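Local coordinates for adenylation domain (Streptomyces sp., PDB 5N9X), which is an adenylation domain of the ANL superfamily of AMP-binding enzymes and holds ATP and threonine bound, at residues T238-A243 against L269-D274; I348-E351 against D355-T358; H431-S436 against S463-A468. One frame throughout, in Å; residues are numbered along the deposited sequence. Where two conformers were deposited one is given.

Contact 1 (T238-A243 against L269-D274); sequences TPVETA and LGEGID
Val240 CG1 stands trans to its own backbone N (chi1 179°), and Glu271 sends CG out the same way (chi1 -177°), with an extended chain beyond; these two torsions bring a methyl and a carboxylate together. The side chains cross at about a right angle, and the meeting is local: Val240 CG1 lies 3.5 Å from Glu271 OE1. This is van der Waals contact only; the polar partner of Glu271 OE1 is Arg244, one turn beyond Val240, in a salt bridge. The apolar half of the contact is deeper. Ile273 CD1, at the tip of its extended chain, stops 3.6 Å from Ala243 CB; both residues are buried. The arrangement joins the first turn of helix 239-248 to the C-terminal end of helix 258-271 in the AMP-binding region. Gly272, the first residue past helix 258-271, leaves helical angles with positive phi; Ile273 after it points toward the first helix. At the start of helix 239-248, Thr238 and Glu241 form a capping box. Its strong arm is Thr238 N to Glu241 OE1, 2.6 Å and fairly straight at 163°, on the anti side and well out of the carboxylate plane; the reciprocal Glu241 N to Thr238 OG1 bond, at 3.4 Å, is weak. Thr238 O is gripped twice, by Thr242 N at 3.1 Å and by Thr242 OG1 at 3.0 Å, the donors arriving from opposite faces of the carbonyl plane. Beyond Ile273, Asp274 OD1 pairs with Arg299, linking the exit of the second helix to helix 290-300.

Contact 2 (I348-E351 against D355-T358); sequences IVTE and DAAT
Asp355 meets Ile348 through its backbone: its CA lies 3.5 Å from Ile348 O in a CA-H...O contact with an angle of 141° at the hydrogen. It also forms a single beta bridge with Val349, their CA atoms 4.8 Å apart, and Val349 bonds through its backbone to Glu363 as well. The CB of Asp355 points away from the other segment, and the carboxylate OD1 forms a salt bridge with Arg347, the residue just before Ile348. Ala356 follows and has the largest share of the contact. Its N donates to Ile348 O at 2.8 Å, with the donor nearly in line with the C=O bond (161°), so this one carbonyl oxygen receives both the N-H and the weaker CA-H of consecutive residues. The methyl of Ala356 faces the first segment, packing its CB 4.0 Å from Ile348 CG2 and 4.1 Å from Thr350 CG2. Thr350 presents that methyl because its chi1 of 75° sets CG2 trans to the carbonyl carbon, while OG1 sits between the backbone N and the carbonyl carbon and accepts from Arg354 N within the intervening turn. Ala357 points its methyl away, and its N bonds to Glu360. Thr358 likewise points away from the first segment and touches Arg410. This is the folded-back connection between antiparallel neighbours 345-349 and 362-367, a beta hairpin with a long loop, at the surface of the larger mixed sheet.

Contact 3 (H431-S436 against S463-A468); sequences HRIELS and SRLVCA
No planar group lies between Leu435 and Leu465, whose methyls make the closest approach of the two segments; the flat groups stand to the outside. The His431 ring stacks on Tyr496, while the Arg464 guanidinium makes a cation-pi contact with Phe458 and is further held by Asp462 and Ser500. What remains in the middle is aliphatic. Leu435, with CG trans to the carbonyl carbon (chi1 -68°), brings CD2 to 3.7 Å from Leu465 CD2, the two side chains sliding past each other in opposite directions, and Ile433 CD1 lies 4.3 Å from Leu465 CD1. Leu465 thus gives one methyl to each partner, bridging a spacing of 8.9 Å between its CA and that of Leu435. All three residues are buried, and no hydrogen bond crosses the contact, so dispersion and burial carry it. Leu465 lies on strand 463-470, in the AMP-binding C-terminal family region, the middle strand between 450-457 and 501-505, where it also touches Val453. Onto this three-stranded sheet the contact packs the 425-428/431-434 hairpin, through Ile433, and the start of helix 435-443, which Leu435 opens just after the N-cap residue Glu434.

The three contacts follow one another along the chain. Contact 1 stands apart: its centre is about 43 Å from that of contact 2 and about 36 Å from that of contact 3, and its nearest atoms are about 34 and 20 Å away respectively. Contacts 2 and 3 are closer, with centres about 25 Å apart; the approach of Glu351 to Arg432 is doubtful, since Arg432 has two conformers. Both lie at some distance from the nucleotide, the side chain of Ile348 being about 14 Å and that of Leu435 about 13 Å from the bound ATP. None of the six segments contributes a residue to the threonine pocket.

Contact 1 (T238-A243 against L269-D274)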
loop_
_atom_site.group_PDB
_atom_site.type_symbol
_atom_site.label_atom_id
_atom_site.label_comp_id
_atom_site.label_asym_id
_atom_site.label_seq_id
_atom_site.Cartn_x
_atom_site.Cartn_y
_atom_site.Cartn_z
ATOM N N THR A 238 -11.041 -3.012 17.612
ATOM C CA THR A 238 -9.745 -2.716 18.207
ATOM C C THR A 238 -8.665 -3.554 17.535
ATOM O O THR A 238 -8.986 -4.493 16.799
ATOM C CB THR A 238 -9.767 -2.980 19.723
ATOM O OG1 THR A 238 -10.511 -4.178 19.987
ATOM C CG2 THR A 238 -10.429 -1.821 20.445
ATOM N N PRO A 239 -7.382 -3.203 17.753
ATOM C CA PRO A 239 -6.302 -4.100 17.340
ATOM C C PRO A 239 -6.467 -5.469 17.972
ATOM O O PRO A 239 -6.136 -6.487 17.363
ATOM C CB PRO A 239 -5.047 -3.411 17.878
ATOM C CG PRO A 239 -5.398 -1.984 17.875
ATOM C CD PRO A 239 -6.847 -1.946 18.299
ATOM N N VAL A 240 -6.978 -5.471 19.199
ATOM C CA VAL A 240 -7.182 -6.692 19.957
ATOM C C VAL A 240 -8.186 -7.607 19.244
ATOM O O VAL A 240 -7.981 -8.822 19.158
ATOM C CB VAL A 240 -7.655 -6.371 21.392
ATOM C CG1 VAL A 240 -7.901 -7.646 22.182
ATOM C CG2 VAL A 240 -6.621 -5.491 22.104
ATOM N N GLU A 241 -9.255 -7.015 18.713
ATOM C CA GLU A 241 -10.250 -7.765 17.946
ATOM C C GLU A 241 -9.660 -8.268 16.630
ATOM O O GLU A 241 -9.967 -9.360 16.160
ATOM C CB GLU A 241 -11.481 -6.895 17.681
ATOM C CG GLU A 241 -12.573 -7.025 18.740
ATOM C CD GLU A 241 -13.155 -5.685 19.162
ATOM O OE1 GLU A 241 -12.893 -4.668 18.484
ATOM O OE2 GLU A 241 -13.890 -5.653 20.170
ATOM N N THR A 242 -8.814 -7.443 16.039
ATOM C CA THR A 242 -8.137 -7.774 14.805
ATOM C C THR A 242 -7.249 -8.981 15.047
ATOM O O THR A 242 -7.310 -9.986 14.327
ATOM C CB THR A 242 -7.307 -6.574 14.312
ATOM O OG1 THR A 242 -8.191 -5.483 14.036
ATOM C CG2 THR A 242 -6.477 -6.930 13.083
ATOM N N ALA A 243 -6.422 -8.874 16.075
ATOM C CA ALA A 243 -5.627 -10.011 16.511
ATOM C C ALA A 243 -6.496 -11.269 16.692
ATOM O O ALA A 243 -6.120 -12.349 16.257
ATOM C CB ALA A 243 -4.889 -9.672 17.804
ATOM N N LEU A 269 0.737 -9.506 22.217
ATOM C CA LEU A 269 1.538 -9.686 23.419
ATOM C C LEU A 269 0.746 -9.436 24.705
ATOM O O LEU A 269 0.946 -10.135 25.709
ATOM C CB LEU A 269 2.769 -8.778 23.380
ATOM C CG LEU A 269 4.040 -9.268 22.676
ATOM C CD1 LEU A 269 3.735 -10.115 21.459
ATOM C CD2 LEU A 269 4.974 -8.097 22.297
ATOM N N GLY A 270 -0.140 -8.445 24.693
ATOM C CA GLY A 270 -0.929 -8.132 25.882
ATOM C C GLY A 270 -1.922 -9.223 26.287
ATOM O O GLY A 270 -1.947 -9.672 27.436
ATOM N N GLU A 271 -2.742 -9.658 25.337
ATOM C CA GLU A 271 -3.693 -10.734 25.578
ATOM C C GLU A 271 -3.008 -12.127 25.523
ATOM O O GLU A 271 -3.590 -13.134 25.901
ATOM C CB GLU A 271 -4.848 -10.627 24.569
ATOM C CG GLU A 271 -5.955 -11.669 24.757
ATOM C CD GLU A 271 -7.317 -11.186 24.288
ATOM O OE1 GLU A 271 -7.723 -10.076 24.705
ATOM O OE2 GLU A 271 -7.972 -11.931 23.518
ATOM N N GLY A 272 -1.763 -12.178 25.066
ATOM C CA GLY A 272 -1.048 -13.445 25.005
ATOM C C GLY A 272 -1.589 -14.361 23.926
ATOM O O GLY A 272 -1.699 -15.582 24.091
ATOM N N ILE A 273 -1.929 -13.774 22.798
ATOM C CA ILE A 273 -2.499 -14.574 21.742
ATOM C C ILE A 273 -1.427 -15.419 21.036
ATOM O O ILE A 273 -0.281 -14.980 20.850
ATOM C CB ILE A 273 -3.241 -13.690 20.748
ATOM C CG1 ILE A 273 -4.370 -12.945 21.468
ATOM C CG2 ILE A 273 -3.778 -14.524 19.604
ATOM C CD1 ILE A 273 -5.024 -11.833 20.622
ATOM N N ASP A 274 -1.776 -16.645 20.677
ATOM C CA ASP A 274 -0.852 -17.442 19.887
ATOM C C ASP A 274 -1.361 -17.496 18.450
ATOM O O ASP A 274 -2.570 -17.488 18.209
ATOM C CB ASP A 274 -0.686 -18.847 20.483
ATOM C CG ASP A 274 0.531 -19.578 19.918
ATOM O OD1 ASP A 274 1.620 -18.950 19.795
ATOM O OD2 ASP A 274 0.401 -20.783 19.598
#

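Contact 2 (I348-E351 against D355-T358)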
loop_
_atom_site.group_PDB
_atom_site.type_symbol
_atom_site.label_atom_id
_atom_site.label_comp_id
_atom_site.label_asym_id
_atom_site.label_seq_id
_atom_site.Cartn_x
_atom_site.Cartn_y
_atom_site.Cartn_z
ATOM N N ILE A 348 21.155 2.865 -8.757
ATOM C CA ILE A 348 21.193 3.719 -7.587
ATOM C C ILE A 348 21.935 4.957 -8.045
ATOM O O ILE A 348 23.113 4.873 -8.359
ATOM C CB ILE A 348 21.900 3.046 -6.402
ATOM C CG1 ILE A 348 21.351 1.629 -6.211
ATOM C CG2 ILE A 348 21.722 3.864 -5.153
ATOM C CD1 ILE A 348 22.073 0.787 -5.148
ATOM N N VAL A 349 21.244 6.093 -8.109
ATOM C CA VAL A 349 21.712 7.225 -8.902
ATOM C C VAL A 349 22.036 8.488 -8.086
ATOM O O VAL A 349 21.261 8.929 -7.234
ATOM C CB VAL A 349 20.673 7.580 -9.999
ATOM C CG1 VAL A 349 21.334 8.292 -11.151
ATOM C CG2 VAL A 349 20.015 6.315 -10.524
ATOM N N THR A 350 23.198 9.067 -8.369
ATOM C CA THR A 350 23.629 10.294 -7.707
ATOM C C THR A 350 22.942 11.532 -8.278
ATOM O O THR A 350 22.371 11.489 -9.366
ATOM C CB THR A 350 25.148 10.465 -7.809
ATOM O OG1 THR A 350 25.509 10.884 -9.137
ATOM C CG2 THR A 350 25.855 9.163 -7.461
ATOM N N GLU A 351 23.019 12.635 -7.540
ATOM C CA GLU A 351 22.416 13.905 -7.939
ATOM C C GLU A 351 22.871 14.306 -9.338
ATOM O O GLU A 351 22.192 15.026 -10.076
ATOM C CB GLU A 351 22.787 14.967 -6.913
ATOM C CG GLU A 351 21.739 16.032 -6.707
ATOM C CD GLU A 351 21.906 16.725 -5.364
ATOM O OE1 GLU A 351 22.166 16.005 -4.369
ATOM O OE2 GLU A 351 21.755 17.967 -5.296
ATOM N N ASP A 355 25.935 6.363 -11.440
ATOM C CA ASP A 355 25.754 5.166 -10.611
ATOM C C ASP A 355 26.541 5.287 -9.302
ATOM O O ASP A 355 27.711 5.670 -9.309
ATOM C CB ASP A 355 26.175 3.914 -11.376
ATOM C CG ASP A 355 25.240 3.599 -12.516
ATOM O OD1 ASP A 355 24.145 4.195 -12.546
ATOM O OD2 ASP A 355 25.579 2.748 -13.367
ATOM N N ALA A 356 25.899 4.969 -8.182
ATOM C CA ALA A 356 26.494 5.216 -6.868
ATOM C C ALA A 356 27.424 4.087 -6.417
ATOM O O ALA A 356 27.194 2.929 -6.748
ATOM C CB ALA A 356 25.390 5.428 -5.831
ATOM N N ALA A 357 28.460 4.422 -5.647
ATOM C CA ALA A 357 29.349 3.403 -5.073
ATOM C C ALA A 357 28.655 2.600 -3.960
ATOM O O ALA A 357 27.639 3.031 -3.422
ATOM C CB ALA A 357 30.614 4.053 -4.537
ATOM N N THR A 358 29.215 1.440 -3.617
ATOM C CA THR A 358 28.727 0.616 -2.500
ATOM C C THR A 358 28.759 1.381 -1.167
ATOM O O THR A 358 29.743 2.054 -0.842
ATOM C CB THR A 358 29.551 -0.685 -2.373
ATOM O OG1 THR A 358 29.223 -1.552 -3.462
ATOM C CG2 THR A 358 29.249 -1.412 -1.073
#

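Contact 3 (H431-S436 against S463-A468)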
loop_
_atom_site.group_PDB
_atom_site.type_symbol
_atom_site.label_atom_id
_atom_site.label_comp_id
_atom_site.label_asym_id
_atom_site.label_seq_id
_atom_site.Cartn_x
_atom_site.Cartn_y
_atom_site.Cartn_z
ATOM N N HIS A 431 21.674 24.688 6.449
ATOM C CA HIS A 431 21.829 23.293 6.843
ATOM C C HIS A 431 20.925 22.354 6.069
ATOM O O HIS A 431 19.826 22.719 5.666
ATOM C CB HIS A 431 21.530 23.103 8.323
ATOM C CG HIS A 431 22.361 23.942 9.242
ATOM N ND1 HIS A 431 23.652 23.602 9.597
ATOM C CD2 HIS A 431 22.066 25.065 9.942
ATOM C CE1 HIS A 431 24.123 24.496 10.445
ATOM N NE2 HIS A 431 23.182 25.395 10.672
ATOM N N ARG A 432 21.387 21.116 5.897
ATOM C CA ARG A 432 20.586 20.030 5.311
ATOM C C ARG A 432 19.970 19.177 6.410
ATOM O O ARG A 432 20.686 18.716 7.305
ATOM C CB ARG A 432 21.420 19.130 4.410
ATOM C CG ARG A 432 20.646 17.947 3.859
ATOM C CD ARG A 432 21.549 16.882 3.267
ATOM N NE ARG A 432 21.806 17.102 1.848
ATOM C CZ ARG A 432 22.285 16.171 1.032
ATOM N NH1 ARG A 432 22.550 14.956 1.492
ATOM N NH2 ARG A 432 22.495 16.450 -0.246
ATOM N N ILE A 433 18.654 18.989 6.356
ATOM C CA ILE A 433 17.957 18.248 7.386
ATOM C C ILE A 433 17.272 17.013 6.825
ATOM O O ILE A 433 16.495 17.087 5.862
ATOM C CB ILE A 433 16.923 19.131 8.100
ATOM C CG1 ILE A 433 17.613 20.335 8.746
ATOM C CG2 ILE A 433 16.172 18.334 9.153
ATOM C CD1 ILE A 433 16.715 21.531 9.000
ATOM N N GLU A 434 17.597 15.882 7.437
ATOM C CA GLU A 434 16.844 14.655 7.269
ATOM C C GLU A 434 15.630 14.686 8.182
ATOM O O GLU A 434 15.754 14.335 9.357
ATOM C CB GLU A 434 17.714 13.451 7.608
ATOM C CG GLU A 434 19.040 13.477 6.903
ATOM C CD GLU A 434 18.915 13.104 5.452
ATOM O OE1 GLU A 434 17.993 12.326 5.124
ATOM O OE2 GLU A 434 19.735 13.592 4.642
ATOM N N LEU A 435 14.478 15.117 7.664
ATOM C CA LEU A 435 13.268 15.234 8.478
ATOM C C LEU A 435 12.977 13.895 9.167
ATOM O O LEU A 435 12.577 13.843 10.333
ATOM C CB LEU A 435 12.077 15.689 7.619
ATOM C CG LEU A 435 12.162 17.136 7.071
ATOM C CD1 LEU A 435 11.083 17.441 6.057
ATOM C CD2 LEU A 435 12.153 18.190 8.170
ATOM N N SER A 436 13.222 12.811 8.445
ATOM C CA SER A 436 12.984 11.471 8.954
ATOM C C SER A 436 13.877 11.081 10.148
ATOM O O SER A 436 13.447 10.324 11.007
ATOM C CB SER A 436 13.152 10.470 7.809
ATOM O OG SER A 436 12.911 9.153 8.248
ATOM N N SER A 463 10.427 30.528 8.095
ATOM C CA SER A 463 10.315 29.082 7.897
ATOM C C SER A 463 11.007 28.319 9.025
ATOM O O SER A 463 12.219 28.445 9.209
ATOM C CB SER A 463 10.906 28.667 6.544
ATOM O OG SER A 463 9.925 28.688 5.523
ATOM N N ARG A 464 10.245 27.522 9.775
ATOM C CA ARG A 464 10.830 26.773 10.893
ATOM C C ARG A 464 10.409 25.303 10.993
ATOM O O ARG A 464 9.308 24.905 10.573
ATOM C CB ARG A 464 10.513 27.469 12.233
ATOM C CG ARG A 464 11.039 28.894 12.390
ATOM C CD ARG A 464 10.747 29.469 13.779
ATOM N NE ARG A 464 9.441 30.126 13.810
ATOM C CZ ARG A 464 8.422 29.751 14.584
ATOM N NH1 ARG A 464 8.548 28.726 15.422
ATOM N NH2 ARG A 464 7.275 30.412 14.529
ATOM N N LEU A 465 11.324 24.521 11.566
ATOM C CA LEU A 465 11.120 23.125 11.937
ATOM C C LEU A 465 10.021 22.927 12.977
ATOM O O LEU A 465 10.058 23.515 14.061
ATOM C CB LEU A 465 12.411 22.536 12.485
ATOM C CG LEU A 465 13.159 21.540 11.608
ATOM C CD1 LEU A 465 14.173 20.771 12.436
ATOM C CD2 LEU A 465 12.167 20.613 10.955
ATOM N N VAL A 466 9.069 22.060 12.650
ATOM C CA VAL A 466 7.906 21.829 13.494
ATOM C C VAL A 466 7.700 20.320 13.661
ATOM O O VAL A 466 8.126 19.535 12.814
ATOM C CB VAL A 466 6.663 22.539 12.884
ATOM C CG1 VAL A 466 5.377 22.046 13.472
ATOM C CG2 VAL A 466 6.786 24.027 13.092
ATOM N N CYS A 467 7.109 19.922 14.782
ATOM C CA CYS A 467 6.811 18.520 15.037
ATOM C C CYS A 467 5.409 18.316 15.580
ATOM O O CYS A 467 4.988 19.003 16.512
ATOM C CB CYS A 467 7.816 17.917 16.020
ATOM S SG CYS A 467 7.359 16.253 16.586
ATOM N N ALA A 468 4.690 17.364 14.998
ATOM C CA ALA A 468 3.518 16.817 15.671
ATOM C C ALA A 468 3.850 15.386 16.140
ATOM O O ALA A 468 4.616 14.651 15.497
ATOM C CB ALA A 468 2.304 16.831 14.765
#